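Local coordinates for cellulose-binding protein (Saccharophagus degradans, PDB 2X32) that binds a long polyisoprenoid diphosphate through its YceI-like domain and is implicated in plant cell wall breakdown, at residues 9-20 against 168-178. Sequence-based numbering, arbitrary orientation. Where two conformers were deposited one is given.
Sequences YSLDATASFLNF and VPVDFVLFYEA. With OTP ((2E,6E,10E,14E,18E,22E,26E)-3,7,11,15,19,23,27,31-octamethyldotriaconta-2,6,10,14,18,22,26,30-octaenyl trihydrogen diphosphate), chain C.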
ATOM      1  N   TYR A   9      -3.436   6.725 -17.149  1.00  5.53           N
ATOM      2  CA  TYR A   9      -4.390   5.970 -16.325  1.00  6.33           C
ATOM      3  C   TYR A   9      -4.726   6.718 -15.055  1.00  6.96           C
ATOM      4  O   TYR A   9      -3.894   7.410 -14.495  1.00  6.11           O
ATOM      5  CB  TYR A   9      -3.922   4.567 -15.920  1.00  7.00           C
ATOM      6  CG  TYR A   9      -3.648   3.628 -17.064  1.00  6.75           C
ATOM      7  CD1 TYR A   9      -4.560   2.673 -17.454  1.00  9.01           C
ATOM      8  CD2 TYR A   9      -2.432   3.702 -17.748  1.00  8.34           C
ATOM      9  CE1 TYR A   9      -4.267   1.838 -18.560  1.00 10.09           C
ATOM     10  CE2 TYR A   9      -2.170   2.918 -18.803  1.00 10.12           C
ATOM     11  CZ  TYR A   9      -3.052   1.981 -19.187  1.00  7.23           C
ATOM     12  OH  TYR A   9      -2.649   1.197 -20.290  1.00 12.95           O
ATOM     13  N   SER A  10      -5.946   6.489 -14.558  1.00  7.00           N
ATOM     14  CA  SER A  10      -6.356   6.976 -13.252  0.50  5.91           C
ATOM     15  C   SER A  10      -6.734   5.802 -12.351  1.00  5.25           C
ATOM     16  O   SER A  10      -7.324   4.823 -12.818  1.00  5.87           O
ATOM     17  CB  SER A  10      -7.543   7.909 -13.389  0.50  7.03           C
ATOM     18  OG  SER A  10      -7.182   9.129 -14.024  0.50  8.38           O
ATOM     19  N   LEU A  11      -6.403   5.897 -11.080  1.00  4.51           N
ATOM     20  CA  LEU A  11      -6.856   4.872 -10.123  1.00  4.89           C
ATOM     21  C   LEU A  11      -8.391   4.898  -9.942  1.00  6.76           C
ATOM     22  O   LEU A  11      -8.995   5.944  -9.712  1.00  7.73           O
ATOM     23  CB  LEU A  11      -6.169   4.988  -8.753  1.00  6.07           C
ATOM     24  CG  LEU A  11      -6.427   3.780  -7.829  1.00  5.52           C
ATOM     25  CD1 LEU A  11      -5.513   2.638  -8.174  1.00  5.41           C
ATOM     26  CD2 LEU A  11      -6.221   4.188  -6.313  1.00  7.30           C
ATOM     27  N   ASP A  12      -9.008   3.719 -10.057  1.00  4.53           N
ATOM     28  CA  ASP A  12     -10.396   3.514  -9.652  1.00  4.37           C
ATOM     29  C   ASP A  12     -10.351   3.289  -8.141  1.00  6.64           C
ATOM     30  O   ASP A  12     -10.133   2.214  -7.661  1.00  6.16           O
ATOM     31  CB  ASP A  12     -10.958   2.275 -10.365  1.00  5.66           C
ATOM     32  CG  ASP A  12     -12.431   1.976 -10.019  1.00  8.09           C
ATOM     33  OD1 ASP A  12     -12.959   2.509  -9.004  1.00  8.67           O
ATOM     34  OD2 ASP A  12     -13.065   1.197 -10.760  1.00  8.36           O
ATOM     35  N   ALA A  13     -10.601   4.370  -7.417  1.00  7.01           N
ATOM     36  CA  ALA A  13     -10.387   4.359  -5.976  1.00  7.82           C
ATOM     37  C   ALA A  13     -11.393   3.485  -5.283  1.00  9.20           C
ATOM     38  O   ALA A  13     -11.115   2.836  -4.273  1.00 10.67           O
ATOM     39  CB  ALA A  13     -10.531   5.780  -5.439  1.00  8.80           C
ATOM     40  N   THR A  14     -12.594   3.437  -5.803  1.00 10.27           N
ATOM     41  CA  THR A  14     -13.623   2.602  -5.143  0.50 10.09           C
ATOM     42  C   THR A  14     -13.330   1.109  -5.250  1.00 10.21           C
ATOM     43  O   THR A  14     -13.479   0.337  -4.244  1.00 12.16           O
ATOM     44  CB  THR A  14     -15.033   2.876  -5.662  0.50 10.27           C
ATOM     45  OG1 THR A  14     -15.184   2.407  -7.008  0.50 14.42           O
ATOM     46  CG2 THR A  14     -15.334   4.313  -5.557  0.50  7.56           C
ATOM     47  N   ALA A  15     -12.878   0.660  -6.423  1.00  7.59           N
ATOM     48  CA  ALA A  15     -12.649  -0.783  -6.646  1.00  7.53           C
ATOM     49  C   ALA A  15     -11.346  -1.313  -6.069  1.00  7.06           C
ATOM     50  O   ALA A  15     -11.194  -2.506  -5.794  1.00  8.56           O
ATOM     51  CB  ALA A  15     -12.701  -1.112  -8.163  1.00  8.15           C
ATOM     52  N   SER A  16     -10.461  -0.384  -5.785  1.00  6.91           N
ATOM     53  CA  SER A  16      -9.108  -0.718  -5.339  1.00  6.00           C
ATOM     54  C   SER A  16      -9.039  -0.914  -3.837  1.00  5.95           C
ATOM     55  O   SER A  16      -9.716  -0.227  -3.098  1.00  7.25           O
ATOM     56  CB  SER A  16      -8.140   0.393  -5.763  1.00  6.51           C
ATOM     57  OG  SER A  16      -8.071   0.497  -7.186  1.00  6.13           O
ATOM     58  N   PHE A  17      -8.097  -1.718  -3.371  1.00  5.57           N
ATOM     59  CA  PHE A  17      -7.919  -1.894  -1.958  0.50  5.55           C
ATOM     60  C   PHE A  17      -6.473  -2.171  -1.581  1.00  5.89           C
ATOM     61  O   PHE A  17      -5.696  -2.634  -2.389  1.00  5.95           O
ATOM     62  CB  PHE A  17      -8.894  -2.946  -1.377  0.50  6.44           C
ATOM     63  CG  PHE A  17      -8.827  -4.349  -1.989  0.50  8.03           C
ATOM     64  CD1 PHE A  17      -7.920  -5.271  -1.503  0.50  9.32           C
ATOM     65  CD2 PHE A  17      -9.737  -4.772  -2.942  0.50  7.22           C
ATOM     66  CE1 PHE A  17      -7.867  -6.588  -2.021  0.50 10.14           C
ATOM     67  CE2 PHE A  17      -9.707  -6.103  -3.441  0.50  9.40           C
ATOM     68  CZ  PHE A  17      -8.758  -6.982  -2.981  0.50  9.33           C
ATOM     69  N   LEU A  18      -6.131  -1.855  -0.344  1.00  4.87           N
ATOM     70  CA  LEU A  18      -4.804  -2.148   0.205  1.00  4.28           C
ATOM     71  C   LEU A  18      -4.979  -2.482   1.671  1.00  6.22           C
ATOM     72  O   LEU A  18      -5.609  -1.731   2.410  1.00  7.03           O
ATOM     73  CB  LEU A  18      -3.810  -1.034  -0.022  1.00  5.87           C
ATOM     74  CG  LEU A  18      -2.417  -1.300   0.446  1.00  7.76           C
ATOM     75  CD1 LEU A  18      -1.408  -0.550  -0.405  1.00  8.36           C
ATOM     76  CD2 LEU A  18      -2.242  -0.954   1.941  1.00  8.90           C
ATOM     77  N   ASN A  19      -4.472  -3.626   2.067  1.00  5.60           N
ATOM     78  CA  ASN A  19      -4.654  -4.243   3.391  0.50  5.11           C
ATOM     79  C   ASN A  19      -3.273  -4.477   4.022  1.00  5.42           C
ATOM     80  O   ASN A  19      -2.305  -4.680   3.293  1.00  5.53           O
ATOM     81  CB  ASN A  19      -5.301  -5.638   3.290  0.50  4.85           C
ATOM     82  CG  ASN A  19      -6.769  -5.627   2.784  0.50  7.66           C
ATOM     83  OD1 ASN A  19      -7.435  -4.596   2.704  0.50 10.73           O
ATOM     84  ND2 ASN A  19      -7.203  -6.798   2.334  0.50 12.81           N
ATOM     85  N   PHE A  20      -3.226  -4.571   5.347  1.00  5.36           N
ATOM     86  CA  PHE A  20      -2.020  -4.945   6.057  1.00  5.80           C
ATOM     87  C   PHE A  20      -2.399  -5.737   7.262  1.00  6.15           C
ATOM     88  O   PHE A  20      -3.502  -5.605   7.782  1.00  7.09           O
ATOM     89  CB  PHE A  20      -1.178  -3.704   6.381  1.00  6.30           C
ATOM     90  CG  PHE A  20      -1.795  -2.739   7.350  1.00  7.25           C
ATOM     91  CD1 PHE A  20      -1.491  -2.780   8.727  1.00  7.14           C
ATOM     92  CD2 PHE A  20      -2.655  -1.751   6.907  1.00  9.26           C
ATOM     93  CE1 PHE A  20      -2.021  -1.845   9.596  1.00  7.73           C
ATOM     94  CE2 PHE A  20      -3.222  -0.824   7.794  1.00  9.05           C
ATOM     95  CZ  PHE A  20      -2.881  -0.875   9.137  1.00  8.26           C
ATOM     96  N   VAL A 168       5.004  -6.589   8.925  1.00  7.81           N
ATOM     97  CA  VAL A 168       3.636  -6.412   8.493  1.00  8.06           C
ATOM     98  C   VAL A 168       3.437  -6.822   7.016  1.00  6.96           C
ATOM     99  O   VAL A 168       3.909  -6.145   6.097  1.00  8.18           O
ATOM    100  CB  VAL A 168       3.255  -4.928   8.730  1.00  9.69           C
ATOM    101  CG1 VAL A 168       1.858  -4.593   8.243  1.00  8.59           C
ATOM    102  CG2 VAL A 168       3.347  -4.610  10.228  1.00  9.67           C
ATOM    103  N   PRO A 169       2.714  -7.943   6.755  1.00  6.02           N
ATOM    104  CA  PRO A 169       2.332  -8.261   5.372  1.00  6.91           C
ATOM    105  C   PRO A 169       1.387  -7.229   4.785  1.00  5.72           C
ATOM    106  O   PRO A 169       0.443  -6.806   5.456  1.00  7.54           O
ATOM    107  CB  PRO A 169       1.550  -9.601   5.515  1.00  7.51           C
ATOM    108  CG  PRO A 169       2.047 -10.144   6.825  1.00  8.54           C
ATOM    109  CD  PRO A 169       2.282  -9.008   7.687  1.00  7.29           C
ATOM    110  N   VAL A 170       1.620  -6.842   3.544  1.00  5.74           N
ATOM    111  CA  VAL A 170       0.756  -5.889   2.826  1.00  6.02           C
ATOM    112  C   VAL A 170       0.278  -6.554   1.545  1.00  5.94           C
ATOM    113  O   VAL A 170       1.068  -7.197   0.875  1.00  6.42           O
ATOM    114  CB  VAL A 170       1.530  -4.609   2.493  1.00  6.06           C
ATOM    115  CG1 VAL A 170       0.671  -3.652   1.594  1.00  6.71           C
ATOM    116  CG2 VAL A 170       1.939  -3.926   3.742  1.00  7.94           C
ATOM    117  N   ASP A 171      -1.019  -6.441   1.226  1.00  4.85           N
ATOM    118  CA  ASP A 171      -1.617  -6.924  -0.010  1.00  6.40           C
ATOM    119  C   ASP A 171      -2.445  -5.863  -0.646  1.00  5.80           C
ATOM    120  O   ASP A 171      -3.057  -5.050   0.043  1.00  5.82           O
ATOM    121  CB  ASP A 171      -2.514  -8.100   0.267  1.00  7.13           C
ATOM    122  CG  ASP A 171      -1.745  -9.302   0.634  1.00 13.54           C
ATOM    123  OD1 ASP A 171      -1.044  -9.878  -0.212  1.00 12.49           O
ATOM    124  OD2 ASP A 171      -1.901  -9.721   1.807  1.00 19.27           O
ATOM    125  N   PHE A 172      -2.465  -5.819  -1.969  1.00  5.34           N
ATOM    126  CA  PHE A 172      -3.271  -4.816  -2.659  1.00  5.14           C
ATOM    127  C   PHE A 172      -3.769  -5.340  -3.967  1.00  4.58           C
ATOM    128  O   PHE A 172      -3.122  -6.180  -4.610  1.00  6.21           O
ATOM    129  CB  PHE A 172      -2.529  -3.485  -2.833  1.00  4.36           C
ATOM    130  CG  PHE A 172      -1.147  -3.593  -3.475  1.00  3.79           C
ATOM    131  CD1 PHE A 172      -0.989  -3.673  -4.870  1.00  4.92           C
ATOM    132  CD2 PHE A 172      -0.009  -3.655  -2.693  1.00  6.24           C
ATOM    133  CE1 PHE A 172       0.256  -3.805  -5.426  1.00  6.27           C
ATOM    134  CE2 PHE A 172       1.228  -3.797  -3.285  1.00  7.04           C
ATOM    135  CZ  PHE A 172       1.336  -3.842  -4.640  1.00  6.48           C
ATOM    136  N   VAL A 173      -4.916  -4.856  -4.384  1.00  5.62           N
ATOM    137  CA  VAL A 173      -5.446  -5.034  -5.758  1.00  5.16           C
ATOM    138  C   VAL A 173      -5.851  -3.636  -6.213  1.00  4.96           C
ATOM    139  O   VAL A 173      -6.755  -3.007  -5.637  1.00  5.59           O
ATOM    140  CB  VAL A 173      -6.610  -5.993  -5.814  1.00  5.47           C
ATOM    141  CG1 VAL A 173      -7.128  -6.100  -7.271  1.00  6.53           C
ATOM    142  CG2 VAL A 173      -6.195  -7.394  -5.239  1.00  8.61           C
ATOM    143  N   LEU A 174      -5.177  -3.142  -7.245  1.00  5.33           N
ATOM    144  CA  LEU A 174      -5.367  -1.787  -7.755  1.00  5.22           C
ATOM    145  C   LEU A 174      -5.947  -1.871  -9.155  1.00  5.39           C
ATOM    146  O   LEU A 174      -5.461  -2.682  -9.975  1.00  6.69           O
ATOM    147  CB  LEU A 174      -4.046  -1.054  -7.805  1.00  5.26           C
ATOM    148  CG  LEU A 174      -3.294  -1.016  -6.483  1.00  3.85           C
ATOM    149  CD1 LEU A 174      -1.947  -0.371  -6.684  1.00  6.00           C
ATOM    150  CD2 LEU A 174      -4.028  -0.351  -5.304  1.00  4.46           C
ATOM    151  N   PHE A 175      -6.955  -1.064  -9.441  1.00  4.21           N
ATOM    152  CA  PHE A 175      -7.515  -1.011 -10.781  1.00  4.36           C
ATOM    153  C   PHE A 175      -7.241   0.333 -11.358  1.00  4.55           C
ATOM    154  O   PHE A 175      -7.517   1.359 -10.710  1.00  4.45           O
ATOM    155  CB  PHE A 175      -9.022  -1.251 -10.689  1.00  4.84           C
ATOM    156  CG  PHE A 175      -9.374  -2.636 -10.231  1.00  4.06           C
ATOM    157  CD1 PHE A 175      -9.511  -3.690 -11.144  1.00  6.59           C
ATOM    158  CD2 PHE A 175      -9.554  -2.922  -8.887  1.00  5.52           C
ATOM    159  CE1 PHE A 175      -9.795  -4.983 -10.711  1.00  6.24           C
ATOM    160  CE2 PHE A 175      -9.851  -4.225  -8.470  1.00  5.95           C
ATOM    161  CZ  PHE A 175      -9.954  -5.230  -9.361  1.00  6.31           C
ATOM    162  N   TYR A 176      -6.610   0.361 -12.530  1.00  4.39           N
ATOM    163  CA  TYR A 176      -6.294   1.606 -13.216  1.00  4.94           C
ATOM    164  C   TYR A 176      -7.034   1.632 -14.548  1.00  5.90           C
ATOM    165  O   TYR A 176      -7.141   0.611 -15.240  1.00  5.63           O
ATOM    166  CB  TYR A 176      -4.760   1.748 -13.438  1.00  5.73           C
ATOM    167  CG  TYR A 176      -3.946   2.074 -12.238  1.00  5.44           C
ATOM    168  CD1 TYR A 176      -3.736   3.362 -11.835  1.00  4.35           C
ATOM    169  CD2 TYR A 176      -3.370   1.075 -11.464  1.00  6.08           C
ATOM    170  CE1 TYR A 176      -2.945   3.688 -10.733  1.00  5.34           C
ATOM    171  CE2 TYR A 176      -2.616   1.382 -10.358  1.00  5.94           C
ATOM    172  CZ  TYR A 176      -2.414   2.689  -9.977  1.00  5.71           C
ATOM    173  OH  TYR A 176      -1.656   3.031  -8.879  1.00  8.44           O
ATOM    174  N   GLU A 177      -7.540   2.802 -14.934  1.00  6.51           N
ATOM    175  CA  GLU A 177      -8.386   2.967 -16.089  1.00  8.45           C
ATOM    176  C   GLU A 177      -7.921   4.139 -16.919  1.00  9.29           C
ATOM    177  O   GLU A 177      -7.717   5.192 -16.368  1.00  7.70           O
ATOM    178  CB  GLU A 177      -9.767   3.348 -15.578  1.00 10.50           C
ATOM    179  CG  GLU A 177     -10.511   2.236 -15.156  1.00 16.78           C
ATOM    180  CD  GLU A 177     -11.470   1.704 -16.234  1.00 15.65           C
ATOM    181  OE1 GLU A 177     -11.369   2.039 -17.438  1.00 23.20           O
ATOM    182  OE2 GLU A 177     -12.262   0.897 -15.851  1.00 18.36           O
ATOM    183  N   ALA A 178      -7.680   3.843 -18.199  0.50  9.76           N
ATOM    184  CA  ALA A 178      -7.313   4.817 -19.228  0.50 10.49           C
ATOM    185  C   ALA A 178      -8.521   5.555 -19.782  0.50 11.28           C
ATOM    186  O   ALA A 178      -9.619   5.031 -19.776  0.50 11.14           O
ATOM    187  CB  ALA A 178      -6.586   4.108 -20.353  0.50 10.10           C
TER
HETATM  188  O7  OTP C1174      -5.190  -6.803  22.426  0.50 32.14           O
HETATM  189  P2  OTP C1174      -5.907  -5.500  22.666  0.50 29.91           P
HETATM  190  O5  OTP C1174      -5.793  -5.021  24.102  0.50 31.96           O
HETATM  191  O6  OTP C1174      -7.298  -5.439  22.096  0.50 29.44           O
HETATM  192  O4  OTP C1174      -4.996  -4.403  21.835  1.00 32.65           O
HETATM  193  P1  OTP C1174      -5.420  -3.600  20.499  1.00 31.70           P
HETATM  194  O2  OTP C1174      -5.237  -4.591  19.366  1.00 33.32           O
HETATM  195  O3  OTP C1174      -6.654  -2.732  20.640  1.00 37.61           O
HETATM  196  O1  OTP C1174      -4.225  -2.560  20.167  1.00 30.72           O
HETATM  197  C40 OTP C1174      -2.970  -3.116  19.725  1.00 23.59           C
HETATM  198  C39 OTP C1174      -2.625  -2.613  18.317  1.00 20.06           C
HETATM  199  C37 OTP C1174      -2.212  -3.404  17.345  1.00 16.74           C
HETATM  200  C38 OTP C1174      -2.047  -4.928  17.402  1.00 17.55           C
HETATM  201  C36 OTP C1174      -1.842  -2.795  15.996  1.00 17.38           C
HETATM  202  C35 OTP C1174      -0.364  -2.768  15.703  1.00 18.06           C
HETATM  203  C34 OTP C1174      -0.093  -2.232  14.284  1.00 17.41           C
HETATM  204  C32 OTP C1174       0.892  -2.637  13.473  1.00 13.20           C
HETATM  205  C33 OTP C1174       1.806  -3.761  13.826  1.00 14.32           C
HETATM  206  C31 OTP C1174       0.942  -2.023  12.066  1.00 13.34           C
HETATM  207  C30 OTP C1174       2.218  -1.346  11.634  1.00 13.68           C
HETATM  208  C29 OTP C1174       2.155  -0.885  10.182  1.00 11.86           C
HETATM  209  C27 OTP C1174       3.184  -0.907   9.341  1.00 10.61           C
HETATM  210  C28 OTP C1174       4.613  -1.286   9.721  1.00 13.01           C
HETATM  211  C26 OTP C1174       3.001  -0.584   7.874  1.00 10.32           C
HETATM  212  C25 OTP C1174       1.588  -0.314   7.405  1.00  8.88           C
HETATM  213  C24 OTP C1174       1.392  -0.416   5.882  1.00  9.27           C
HETATM  214  C22 OTP C1174       1.323   0.604   5.029  1.00  8.65           C
HETATM  215  C23 OTP C1174       1.281   2.065   5.403  1.00 10.54           C
HETATM  216  C21 OTP C1174       1.207   0.286   3.566  1.00  8.95           C
HETATM  217  C20 OTP C1174       2.482   0.642   2.756  1.00 12.14           C
HETATM  218  C19 OTP C1174       2.353   0.376   1.256  1.00  9.21           C
HETATM  219  C17 OTP C1174       2.897  -0.639   0.586  1.00  8.99           C
HETATM  220  C18 OTP C1174       3.884  -1.618   1.118  1.00 11.92           C
HETATM  221  C16 OTP C1174       2.499  -0.842  -0.868  1.00  8.54           C
HETATM  222  C15 OTP C1174       3.666  -0.759  -1.810  1.00  7.86           C
HETATM  223  C14 OTP C1174       3.216  -0.605  -3.241  1.00  8.57           C
HETATM  224  C12 OTP C1174       3.844  -1.142  -4.315  1.00  8.65           C
HETATM  225  C13 OTP C1174       5.072  -2.039  -4.172  1.00 13.39           C
HETATM  226  C11 OTP C1174       3.374  -0.912  -5.715  1.00  7.24           C
HETATM  227  C10 OTP C1174       2.080  -0.227  -5.907  1.00  8.19           C
HETATM  228  C9  OTP C1174       1.509  -0.243  -7.326  1.00  8.40           C
HETATM  229  C7  OTP C1174       1.492   0.780  -8.196  1.00  7.54           C
HETATM  230  C8  OTP C1174       1.919   2.205  -7.907  1.00  7.25           C
HETATM  231  C6  OTP C1174       0.953   0.514  -9.583  1.00  6.38           C
HETATM  232  C5  OTP C1174       2.023   0.243 -10.622  1.00  8.10           C
HETATM  233  C4  OTP C1174       1.464   0.081 -12.005  1.00  9.13           C
HETATM  234  C2  OTP C1174       1.953  -0.786 -12.898  1.00  8.20           C
HETATM  235  C3  OTP C1174       3.106  -1.718 -12.751  1.00 11.22           C
HETATM  236  C1  OTP C1174       1.312  -0.822 -14.257  1.00  8.78           C
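In the curled antiparallel sheet of this lipocalin-like barrel, as in other YceI proteins, the first strand, interrupted by a turn around A13-A15, pairs with the last, and L18 and V170 meet on the face turned to the octaprenyl chain. Beyond the interruption F17 pairs with V173 and N19 with D171; N19 N reaches D171 O at 2.9 Å, nearly straight at 173°. Before it, S10 pairs with E177. Within the break, S16 OG replaces a backbone acceptor: it takes F175 N at 3.0 Å and gives its own proton to D12 O, while D12 OD1 closes an Asx motif by accepting A15 N. L18, F20, V168, V170, F172, L174 and Y176 line the pocket for the octaprenyl chain, L174 CD1 lying 3.5 Å from OTP C9. On the other face, F17 CG stands between backbone N and carbonyl carbon (chi1 58°), laying the ring over V173 CB. Back on the lipid side, L11 CD1 sits over the Y176 ring, whose hydroxyl bonds to Q48 O and touches the lipid tail. Were Y176 an alanine, L11 CD1 would probably lose the ring face beneath it and Q48 O its hydroxyl partner. F20 turns one ring face to OTP C25, and its CB packs 3.7 Å from V168 CG1.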